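Local coordinates for protein exotoxin type A (Streptococcus pyogenes phage T12, PDB 1FNU) that acts as a secreted toxin of the staphylococcal/streptococcal superantigen family, probably linking MHC class II molecules to T-cell receptors and so overstimulating T cells, at residues F184-E189 with I214-T219; V81-L86 with K196-Y201; I133-K138 with Q143-K148. All coordinates share one frame; numbering follows the deposited sequence.

Contact 1. Residues F184-E189 with I214-T219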
loop_
_atom_site.group_PDB
_atom_site.type_symbol
_atom_site.label_atom_id
_atom_site.label_comp_id
_atom_site.label_asym_id
_atom_site.label_seq_id
_atom_site.Cartn_x
_atom_site.Cartn_y
_atom_site.Cartn_z
ATOM N N PHE A 184 -22.085 -9.736 17.934
ATOM C CA PHE A 184 -21.066 -9.732 16.876
ATOM C C PHE A 184 -21.218 -11.050 16.083
ATOM O O PHE A 184 -21.365 -12.123 16.690
ATOM C CB PHE A 184 -19.632 -9.734 17.451
ATOM C CG PHE A 184 -19.304 -8.585 18.366
ATOM C CD1 PHE A 184 -19.766 -7.334 18.130
ATOM C CD2 PHE A 184 -18.472 -8.793 19.459
ATOM C CE1 PHE A 184 -19.411 -6.284 18.988
ATOM C CE2 PHE A 184 -18.119 -7.704 20.311
ATOM C CZ PHE A 184 -18.600 -6.495 20.048
ATOM N N ASP A 185 -21.178 -10.957 14.745
ATOM C CA ASP A 185 -21.207 -12.125 13.847
ATOM C C ASP A 185 -19.828 -12.837 13.869
ATOM O O ASP A 185 -18.802 -12.194 13.602
ATOM C CB ASP A 185 -21.492 -11.665 12.429
ATOM C CG ASP A 185 -21.982 -12.770 11.586
ATOM O OD1 ASP A 185 -21.464 -13.902 11.816
ATOM O OD2 ASP A 185 -22.851 -12.527 10.722
ATOM N N PHE A 186 -19.779 -14.119 14.219
ATOM C CA PHE A 186 -18.516 -14.835 14.221
ATOM C C PHE A 186 -17.920 -14.956 12.819
ATOM O O PHE A 186 -16.754 -15.259 12.682
ATOM C CB PHE A 186 -18.622 -16.245 14.811
ATOM C CG PHE A 186 -18.750 -16.302 16.338
ATOM C CD1 PHE A 186 -18.466 -15.203 17.133
ATOM C CD2 PHE A 186 -19.030 -17.511 16.967
ATOM C CE1 PHE A 186 -18.438 -15.275 18.525
ATOM C CE2 PHE A 186 -19.006 -17.617 18.401
ATOM C CZ PHE A 186 -18.704 -16.473 19.179
ATOM N N PHE A 187 -18.727 -14.715 11.796
ATOM C CA PHE A 187 -18.268 -14.874 10.431
ATOM C C PHE A 187 -18.352 -13.619 9.575
ATOM O O PHE A 187 -19.304 -12.853 9.655
ATOM C CB PHE A 187 -19.057 -16.033 9.757
ATOM C CG PHE A 187 -18.872 -17.346 10.435
ATOM C CD1 PHE A 187 -17.638 -17.983 10.425
ATOM C CD2 PHE A 187 -19.891 -17.924 11.138
ATOM C CE1 PHE A 187 -17.400 -19.206 11.138
ATOM C CE2 PHE A 187 -19.675 -19.166 11.870
ATOM C CZ PHE A 187 -18.434 -19.788 11.866
ATOM N N PRO A 188 -17.332 -13.408 8.705
ATOM C CA PRO A 188 -17.225 -12.278 7.798
ATOM C C PRO A 188 -18.081 -12.483 6.542
ATOM O O PRO A 188 -18.619 -13.576 6.332
ATOM C CB PRO A 188 -15.730 -12.319 7.413
ATOM C CG PRO A 188 -15.508 -13.782 7.229
ATOM C CD PRO A 188 -16.106 -14.243 8.606
ATOM N N GLU A 189 -18.157 -11.442 5.687
ATOM C CA GLU A 189 -18.803 -11.580 4.380
ATOM C C GLU A 189 -17.868 -12.556 3.567
ATOM O O GLU A 189 -16.702 -12.815 3.965
ATOM C CB GLU A 189 -18.982 -10.236 3.653
ATOM C CG GLU A 189 -17.773 -9.411 3.518
ATOM C CD GLU A 189 -18.005 -8.206 2.638
ATOM O OE1 GLU A 189 -19.183 -7.777 2.431
ATOM O OE2 GLU A 189 -16.974 -7.700 2.142
ATOM N N ILE A 214 -22.824 -13.199 28.859
ATOM C CA ILE A 214 -22.377 -13.587 27.516
ATOM C C ILE A 214 -23.128 -14.817 27.117
ATOM O O ILE A 214 -23.202 -15.784 27.865
ATOM C CB ILE A 214 -20.907 -13.955 27.484
ATOM C CG1 ILE A 214 -20.044 -12.805 28.060
ATOM C CG2 ILE A 214 -20.542 -14.267 26.055
ATOM C CD1 ILE A 214 -18.549 -13.207 28.395
ATOM N N GLU A 215 -23.680 -14.766 25.932
ATOM C CA GLU A 215 -24.439 -15.845 25.346
ATOM C C GLU A 215 -23.953 -16.119 23.920
ATOM O O GLU A 215 -23.839 -15.196 23.092
ATOM C CB GLU A 215 -25.898 -15.430 25.303
ATOM C CG GLU A 215 -26.664 -15.901 26.533
ATOM C CD GLU A 215 -28.003 -15.288 26.584
ATOM O OE1 GLU A 215 -28.573 -15.006 25.507
ATOM O OE2 GLU A 215 -28.500 -15.098 27.722
ATOM N N VAL A 216 -23.671 -17.390 23.650
ATOM C CA VAL A 216 -23.226 -17.812 22.332
ATOM C C VAL A 216 -24.196 -18.733 21.578
ATOM O O VAL A 216 -24.526 -19.805 22.097
ATOM C CB VAL A 216 -21.882 -18.543 22.426
ATOM C CG1 VAL A 216 -21.560 -19.137 21.099
ATOM C CG2 VAL A 216 -20.790 -17.581 22.819
ATOM N N TYR A 217 -24.561 -18.346 20.332
ATOM C CA TYR A 217 -25.479 -19.122 19.433
ATOM C C TYR A 217 -24.858 -19.641 18.116
ATOM O O TYR A 217 -24.542 -18.850 17.213
ATOM C CB TYR A 217 -26.695 -18.285 19.064
ATOM C CG TYR A 217 -27.504 -17.857 20.251
ATOM C CD1 TYR A 217 -27.184 -16.676 20.958
ATOM C CD2 TYR A 217 -28.545 -18.672 20.739
ATOM C CE1 TYR A 217 -27.881 -16.329 22.126
ATOM C CE2 TYR A 217 -29.241 -18.336 21.902
ATOM C CZ TYR A 217 -28.897 -17.169 22.593
ATOM O OH TYR A 217 -29.491 -16.889 23.808
ATOM N N LEU A 218 -24.754 -20.949 17.973
ATOM C CA LEU A 218 -24.150 -21.567 16.790
ATOM C C LEU A 218 -25.093 -22.542 16.073
ATOM O O LEU A 218 -25.964 -23.171 16.723
ATOM C CB LEU A 218 -22.920 -22.365 17.207
ATOM C CG LEU A 218 -21.808 -21.741 18.033
ATOM C CD1 LEU A 218 -20.845 -22.869 18.499
ATOM C CD2 LEU A 218 -21.041 -20.655 17.185
ATOM N N THR A 219 -24.939 -22.674 14.748
ATOM C CA THR A 219 -25.738 -23.634 13.979
ATOM C C THR A 219 -24.692 -24.393 13.187
ATOM O O THR A 219 -23.583 -23.895 12.960
ATOM C CB THR A 219 -26.784 -23.008 12.987
ATOM O OG1 THR A 219 -26.117 -22.293 11.950
ATOM C CG2 THR A 219 -27.722 -22.066 13.679
#
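The ring of F186 meets V216 and L218 through apolar contacts alone. Its CD2 comes to 3.7 Å from CD2 of L218, which sits at the ring edge, close to the ring plane, while CE2 of F186 lies 4.0 Å from CG1 of V216. Both aliphatic side chains cross the phenylalanine at about a right angle. The CB of F186 points toward strand 212-219, and CG anti to the carbonyl carbon (chi1 -75°) lays the ring beside the two methyls; L218 turns its CD2 methyl to meet it.

The two backbones are not paired with each other. In the mixed sheet of the beta-grasp domain, strand 169-176 runs between 182-185 and 212-219, and F186 stands just past the end of the outermost strand, reaching across to the second one over. D146 and R150 of helix 142-157 also touch the F186 side chain, so this packing belongs to the layer between helix and sheet.

Polar bonds shape each segment separately. F187 N donates to D185 OD1 at 2.9 Å, an Asx turn that bends the chain where the strand stops; the donor stands above the carboxylate plane, 40° out of it. On 214-219, Y217 OH donates to E215 OE1 at 2.7 Å, again from above the carboxylate.

Contact 2. Residues V81-L86 with K196-Y201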
loop_
_atom_site.group_PDB
_atom_site.type_symbol
_atom_site.label_atom_id
_atom_site.label_comp_id
_atom_site.label_asym_id
_atom_site.label_seq_id
_atom_site.Cartn_x
_atom_site.Cartn_y
_atom_site.Cartn_z
ATOM N N VAL A 81 -7.267 -7.718 19.251
ATOM C CA VAL A 81 -7.018 -8.767 18.243
ATOM C C VAL A 81 -6.305 -7.998 17.113
ATOM O O VAL A 81 -6.925 -7.194 16.464
ATOM C CB VAL A 81 -8.410 -9.346 17.755
ATOM C CG1 VAL A 81 -8.224 -10.433 16.630
ATOM C CG2 VAL A 81 -9.162 -9.889 18.992
ATOM N N GLU A 82 -5.024 -8.216 16.919
ATOM C CA GLU A 82 -4.313 -7.463 15.927
ATOM C C GLU A 82 -4.238 -8.050 14.516
ATOM O O GLU A 82 -4.380 -9.259 14.359
ATOM C CB GLU A 82 -2.888 -7.137 16.396
ATOM C CG GLU A 82 -1.904 -8.224 16.298
ATOM C CD GLU A 82 -2.223 -9.485 17.104
ATOM O OE1 GLU A 82 -3.185 -9.607 17.896
ATOM O OE2 GLU A 82 -1.465 -10.418 17.001
ATOM N N TYR A 83 -4.035 -7.146 13.554
ATOM C CA TYR A 83 -3.822 -7.459 12.138
ATOM C C TYR A 83 -2.636 -6.651 11.629
ATOM O O TYR A 83 -2.279 -5.567 12.151
ATOM C CB TYR A 83 -5.031 -7.141 11.236
ATOM C CG TYR A 83 -5.350 -5.677 11.070
ATOM C CD1 TYR A 83 -6.124 -5.012 12.026
ATOM C CD2 TYR A 83 -4.904 -4.957 9.974
ATOM C CE1 TYR A 83 -6.460 -3.625 11.897
ATOM C CE2 TYR A 83 -5.258 -3.534 9.821
ATOM C CZ TYR A 83 -6.034 -2.912 10.809
ATOM O OH TYR A 83 -6.371 -1.591 10.655
ATOM N N TYR A 84 -2.040 -7.209 10.575
ATOM C CA TYR A 84 -0.854 -6.675 9.920
ATOM C C TYR A 84 -1.120 -6.197 8.494
ATOM O O TYR A 84 -0.709 -5.086 8.105
ATOM C CB TYR A 84 0.224 -7.800 9.907
ATOM C CG TYR A 84 0.600 -8.194 11.316
ATOM C CD1 TYR A 84 1.451 -7.383 12.042
ATOM C CD2 TYR A 84 0.063 -9.305 11.943
ATOM C CE1 TYR A 84 1.763 -7.634 13.301
ATOM C CE2 TYR A 84 0.389 -9.561 13.289
ATOM C CZ TYR A 84 1.246 -8.698 13.918
ATOM O OH TYR A 84 1.693 -8.877 15.209
ATOM N N HIS A 85 -1.758 -7.073 7.732
ATOM C CA HIS A 85 -2.123 -6.768 6.327
ATOM C C HIS A 85 -3.026 -5.524 6.307
ATOM O O HIS A 85 -4.096 -5.548 6.974
ATOM C CB HIS A 85 -2.879 -7.915 5.732
ATOM C CG HIS A 85 -3.151 -7.712 4.268
ATOM N ND1 HIS A 85 -4.397 -7.911 3.722
ATOM C CD2 HIS A 85 -2.370 -7.239 3.262
ATOM C CE1 HIS A 85 -4.386 -7.564 2.443
ATOM N NE2 HIS A 85 -3.175 -7.145 2.136
ATOM N N LEU A 86 -2.607 -4.478 5.567
ATOM C CA LEU A 86 -3.299 -3.176 5.436
ATOM C C LEU A 86 -3.324 -2.342 6.768
ATOM O O LEU A 86 -4.192 -1.494 6.993
ATOM C CB LEU A 86 -4.743 -3.322 4.956
ATOM C CG LEU A 86 -4.857 -4.187 3.697
ATOM C CD1 LEU A 86 -6.329 -4.336 3.248
ATOM C CD2 LEU A 86 -3.914 -3.490 2.584
ATOM N N LYS A 196 -11.281 -4.880 7.622
ATOM C CA LYS A 196 -12.684 -4.513 7.554
ATOM C C LYS A 196 -13.569 -5.251 8.609
ATOM O O LYS A 196 -14.373 -4.619 9.295
ATOM C CB LYS A 196 -13.240 -4.735 6.136
ATOM C CG LYS A 196 -13.749 -6.197 5.966
ATOM C CD LYS A 196 -14.642 -6.648 4.678
ATOM C CE LYS A 196 -15.896 -5.713 4.385
ATOM N NZ LYS A 196 -17.014 -5.563 5.507
ATOM N N TYR A 197 -13.309 -6.548 8.795
ATOM C CA TYR A 197 -13.995 -7.426 9.712
ATOM C C TYR A 197 -13.809 -6.936 11.146
ATOM O O TYR A 197 -14.775 -6.919 11.935
ATOM C CB TYR A 197 -13.415 -8.857 9.703
ATOM C CG TYR A 197 -14.129 -9.778 10.681
ATOM C CD1 TYR A 197 -15.465 -10.135 10.470
ATOM C CD2 TYR A 197 -13.532 -10.123 11.909
ATOM C CE1 TYR A 197 -16.198 -10.769 11.434
ATOM C CE2 TYR A 197 -14.258 -10.760 12.871
ATOM C CZ TYR A 197 -15.600 -11.072 12.633
ATOM O OH TYR A 197 -16.337 -11.704 13.618
ATOM N N LEU A 198 -12.586 -6.513 11.497
ATOM C CA LEU A 198 -12.310 -6.155 12.888
ATOM C C LEU A 198 -12.940 -4.836 13.397
ATOM O O LEU A 198 -12.899 -4.510 14.605
ATOM C CB LEU A 198 -10.767 -6.254 13.125
ATOM C CG LEU A 198 -10.219 -7.727 13.151
ATOM C CD1 LEU A 198 -8.709 -7.745 13.219
ATOM C CD2 LEU A 198 -10.775 -8.456 14.430
ATOM N N MET A 199 -13.586 -4.141 12.473
ATOM C CA MET A 199 -14.251 -2.903 12.759
ATOM C C MET A 199 -15.419 -3.223 13.688
ATOM O O MET A 199 -15.983 -2.305 14.208
ATOM C CB MET A 199 -14.672 -2.182 11.466
ATOM C CG MET A 199 -13.454 -1.584 10.703
ATOM S SD MET A 199 -13.867 -0.861 9.050
ATOM C CE MET A 199 -14.689 0.518 9.452
ATOM N N ILE A 200 -15.763 -4.489 13.944
ATOM C CA ILE A 200 -16.800 -4.698 14.982
ATOM C C ILE A 200 -16.313 -4.188 16.365
ATOM O O ILE A 200 -17.120 -3.998 17.285
ATOM C CB ILE A 200 -17.192 -6.213 15.122
ATOM C CG1 ILE A 200 -15.911 -7.024 15.330
ATOM C CG2 ILE A 200 -18.093 -6.618 13.877
ATOM C CD1 ILE A 200 -16.069 -8.437 15.835
ATOM N N TYR A 201 -15.011 -3.939 16.515
ATOM C CA TYR A 201 -14.440 -3.445 17.786
ATOM C C TYR A 201 -14.104 -1.960 17.815
ATOM O O TYR A 201 -13.583 -1.399 18.839
ATOM C CB TYR A 201 -13.119 -4.166 18.095
ATOM C CG TYR A 201 -13.287 -5.613 18.161
ATOM C CD1 TYR A 201 -14.391 -6.170 18.811
ATOM C CD2 TYR A 201 -12.317 -6.470 17.590
ATOM C CE1 TYR A 201 -14.515 -7.555 18.905
ATOM C CE2 TYR A 201 -12.422 -7.835 17.679
ATOM C CZ TYR A 201 -13.508 -8.387 18.338
ATOM O OH TYR A 201 -13.553 -9.758 18.412
#
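Where the OB-fold and beta-grasp domains face each other, V81 and Y83, in the loop that follows strand 75-80, press on L198 and Y201, in the 3-10 turn that continues helix 194-197. L198 is the central wedge, and its two methyls divide the work. CD2 lies 3.9 Å from V81 CG1, the leucine and valine crossing at about a right angle. CD1 reaches 3.7 Å from the backbone O of V81 and 3.9 Å from Y83 CD1. Y83 and L198 slide past each other in opposite directions, and the tyrosine gets there with its CG held between the backbone N and the carbonyl carbon (chi1 68°).

The other branch of V81 serves a second partner: CG2 lies 4.1 Å from Y201 CE2. With CG1 anti to the backbone N and CG2 anti to the carbonyl carbon, the valine offers one methyl to L198 and the other to Y201. The Y201 ring is backed by I200, whose CG1 lies over the ring centre, and Y201 N donates to L198 O at 2.9 Å, a 3-10 bond that spans the two residues V81 meets. At its polar end Y201 OH is hydrogen-bonded to D146 of helix 142-157 and to Y25 of helix 19-26.

V81 also packs on L24 and Y25 of helix 19-26 and on Y147 of helix 142-157. Y83 leans on C98, which forms a disulfide with C87, and makes a backbone bond to the same residue. No hydrogen bond joins the two segments: this is an apolar seam of the kind that holds together the two-domain fold of bacterial superantigens.

Contact 3. Residues I133-K138 with Q143-K148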
loop_
_atom_site.group_PDB
_atom_site.type_symbol
_atom_site.label_atom_id
_atom_site.label_comp_id
_atom_site.label_asym_id
_atom_site.label_seq_id
_atom_site.Cartn_x
_atom_site.Cartn_y
_atom_site.Cartn_z
ATOM N N ILE A 133 -14.812 -17.619 31.249
ATOM C CA ILE A 133 -13.711 -16.799 30.735
ATOM C C ILE A 133 -13.475 -15.939 32.000
ATOM O O ILE A 133 -14.245 -16.025 32.974
ATOM C CB ILE A 133 -14.064 -15.933 29.484
ATOM C CG1 ILE A 133 -15.219 -14.993 29.769
ATOM C CG2 ILE A 133 -14.455 -16.825 28.342
ATOM C CD1 ILE A 133 -15.385 -13.925 28.712
ATOM N N GLU A 134 -12.412 -15.146 31.991
ATOM C CA GLU A 134 -12.018 -14.330 33.143
ATOM C C GLU A 134 -11.397 -13.055 32.679
ATOM O O GLU A 134 -10.697 -13.074 31.688
ATOM C CB GLU A 134 -10.871 -14.950 33.908
ATOM C CG GLU A 134 -11.053 -16.155 34.687
ATOM C CD GLU A 134 -9.747 -16.397 35.450
ATOM O OE1 GLU A 134 -8.723 -16.731 34.812
ATOM O OE2 GLU A 134 -9.723 -16.183 36.689
ATOM N N THR A 135 -11.589 -11.995 33.456
ATOM C CA THR A 135 -10.972 -10.699 33.197
ATOM C C THR A 135 -10.527 -10.074 34.524
ATOM O O THR A 135 -11.124 -10.344 35.569
ATOM C CB THR A 135 -11.923 -9.715 32.499
ATOM O OG1 THR A 135 -11.260 -8.471 32.358
ATOM C CG2 THR A 135 -13.220 -9.470 33.298
ATOM N N ASN A 136 -9.483 -9.250 34.464
ATOM C CA ASN A 136 -8.932 -8.540 35.616
ATOM C C ASN A 136 -9.495 -7.120 35.673
ATOM O O ASN A 136 -9.185 -6.379 36.598
ATOM C CB ASN A 136 -7.399 -8.435 35.527
ATOM C CG ASN A 136 -6.690 -9.803 35.406
ATOM O OD1 ASN A 136 -7.015 -10.757 36.104
ATOM N ND2 ASN A 136 -5.692 -9.879 34.534
ATOM N N LYS A 137 -10.330 -6.751 34.713
ATOM C CA LYS A 137 -10.924 -5.415 34.656
ATOM C C LYS A 137 -12.376 -5.254 35.098
ATOM O O LYS A 137 -13.256 -6.077 34.791
ATOM C CB LYS A 137 -10.830 -4.849 33.222
ATOM C CG LYS A 137 -9.409 -4.734 32.647
ATOM C CD LYS A 137 -9.443 -4.147 31.187
ATOM C CE LYS A 137 -8.075 -4.188 30.535
ATOM N NZ LYS A 137 -7.683 -5.597 30.188
ATOM N N LYS A 138 -12.634 -4.149 35.796
ATOM C CA LYS A 138 -13.974 -3.810 36.259
ATOM C C LYS A 138 -14.831 -3.488 35.031
ATOM O O LYS A 138 -15.959 -3.978 34.891
ATOM C CB LYS A 138 -13.909 -2.601 37.197
ATOM C CG LYS A 138 -13.090 -2.892 38.524
ATOM C CD LYS A 138 -12.840 -1.596 39.359
ATOM C CE LYS A 138 -12.053 -1.768 40.673
ATOM N NZ LYS A 138 -12.148 -0.394 41.329
ATOM N N GLN A 143 -14.591 -6.544 23.178
ATOM C CA GLN A 143 -13.528 -7.157 22.435
ATOM C C GLN A 143 -12.730 -8.170 23.280
ATOM O O GLN A 143 -12.491 -9.355 22.895
ATOM C CB GLN A 143 -12.572 -6.060 21.853
ATOM C CG GLN A 143 -11.473 -6.644 20.936
ATOM C CD GLN A 143 -10.532 -5.657 20.337
ATOM O OE1 GLN A 143 -10.595 -4.464 20.607
ATOM N NE2 GLN A 143 -9.613 -6.149 19.524
ATOM N N GLU A 144 -12.272 -7.730 24.428
ATOM C CA GLU A 144 -11.480 -8.646 25.210
ATOM C C GLU A 144 -12.230 -9.970 25.552
ATOM O O GLU A 144 -11.686 -11.098 25.488
ATOM C CB GLU A 144 -10.990 -7.941 26.488
ATOM C CG GLU A 144 -10.551 -8.874 27.567
ATOM C CD GLU A 144 -9.970 -8.144 28.809
ATOM O OE1 GLU A 144 -9.702 -6.922 28.729
ATOM O OE2 GLU A 144 -9.755 -8.808 29.863
ATOM N N LEU A 145 -13.496 -9.830 25.854
ATOM C CA LEU A 145 -14.270 -11.015 26.266
ATOM C C LEU A 145 -14.552 -11.952 25.100
ATOM O O LEU A 145 -14.490 -13.174 25.272
ATOM C CB LEU A 145 -15.539 -10.545 26.904
ATOM C CG LEU A 145 -15.245 -9.735 28.180
ATOM C CD1 LEU A 145 -16.559 -9.259 28.645
ATOM C CD2 LEU A 145 -14.662 -10.495 29.259
ATOM N N ASP A 146 -14.817 -11.366 23.940
ATOM C CA ASP A 146 -15.063 -12.101 22.650
ATOM C C ASP A 146 -13.749 -12.819 22.305
ATOM O O ASP A 146 -13.735 -14.014 22.026
ATOM C CB ASP A 146 -15.466 -11.075 21.617
ATOM C CG ASP A 146 -15.882 -11.673 20.300
ATOM O OD1 ASP A 146 -16.399 -12.819 20.281
ATOM O OD2 ASP A 146 -15.737 -10.968 19.270
ATOM N N TYR A 147 -12.616 -12.130 22.413
ATOM C CA TYR A 147 -11.381 -12.816 22.104
ATOM C C TYR A 147 -11.312 -14.053 22.950
ATOM O O TYR A 147 -11.161 -15.125 22.435
ATOM C CB TYR A 147 -10.142 -11.993 22.378
ATOM C CG TYR A 147 -8.949 -12.884 22.211
ATOM C CD1 TYR A 147 -8.495 -13.265 20.932
ATOM C CD2 TYR A 147 -8.310 -13.424 23.320
ATOM C CE1 TYR A 147 -7.432 -14.196 20.775
ATOM C CE2 TYR A 147 -7.220 -14.361 23.170
ATOM C CZ TYR A 147 -6.794 -14.749 21.906
ATOM O OH TYR A 147 -5.713 -15.715 21.853
ATOM N N LYS A 148 -11.369 -13.909 24.280
ATOM C CA LYS A 148 -11.353 -15.111 25.120
ATOM C C LYS A 148 -12.465 -16.145 24.800
ATOM O O LYS A 148 -12.233 -17.339 24.815
ATOM C CB LYS A 148 -11.415 -14.683 26.584
ATOM C CG LYS A 148 -10.102 -13.983 26.936
ATOM C CD LYS A 148 -10.211 -13.150 28.249
ATOM C CE LYS A 148 -8.864 -12.890 28.943
ATOM N NZ LYS A 148 -8.938 -11.834 30.042
#
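E144 reaches across to T135 and K137 because its chi1 of 161° swings CG away from the backbone N and the chain beyond stays extended, while K137 bends only at its last torsion (chi4 72°) to bring its ammonium round. K137 NZ then meets E144 OE1 at 2.8 Å in a salt bridge, arriving on the syn side and a little out of the carboxylate plane.

The other oxygen takes two donors, from opposite faces of that plane: T135 OG1 donates to E144 OE2 at 2.9 Å from well above it, and K148 NZ, one helical turn on, reaches the same OE2 at 3.1 Å on the anti side. T135 OG1 is itself an acceptor, 3.1 Å from K137 N, in an ST turn where the chain turns a corner at N136. K148 NZ also donates to E134 O at 2.7 Å, in the carbonyl plane, with a C=O...N angle of 150°.

Beside this polar cluster lies an apolar one. I133 CD1 touches L145 CD2 at 3.5 Å, the side chains crossing at about a right angle, and I133 CG2 rests near K148 CB. This is the beta-grasp helix packed on an outer strand of its sheet and running roughly against it; Y79 of strand 75-80 touches E144 and K148.

Three donors grip one buried carboxylate, fixing its rotation, and the two flanking ammonium groups would be expected to stabilise E144 as an anion and to offset the cost of burying charge.

How the contacts relate
The three contacts form a triangle, with centres 17 to 18 Å apart. Contacts 1 and 3 belong to the beta-grasp domain, both reaching its mixed sheet, and they meet where I214 packs on I133. Contact 2 joins that domain to the OB-fold domain. Along the chain, contact 3 is complete before contact 1 begins and falls between the two segments of contact 2, whose second segment, 196-201, comes between those of contact 1. D146 of helix 142-157, on the second segment of contact 3, stands between contact 1, through F184, and contact 2. Y197, meanwhile, is hydrogen-bonded to D185, so the packing under the sheet adjoins the domain interface.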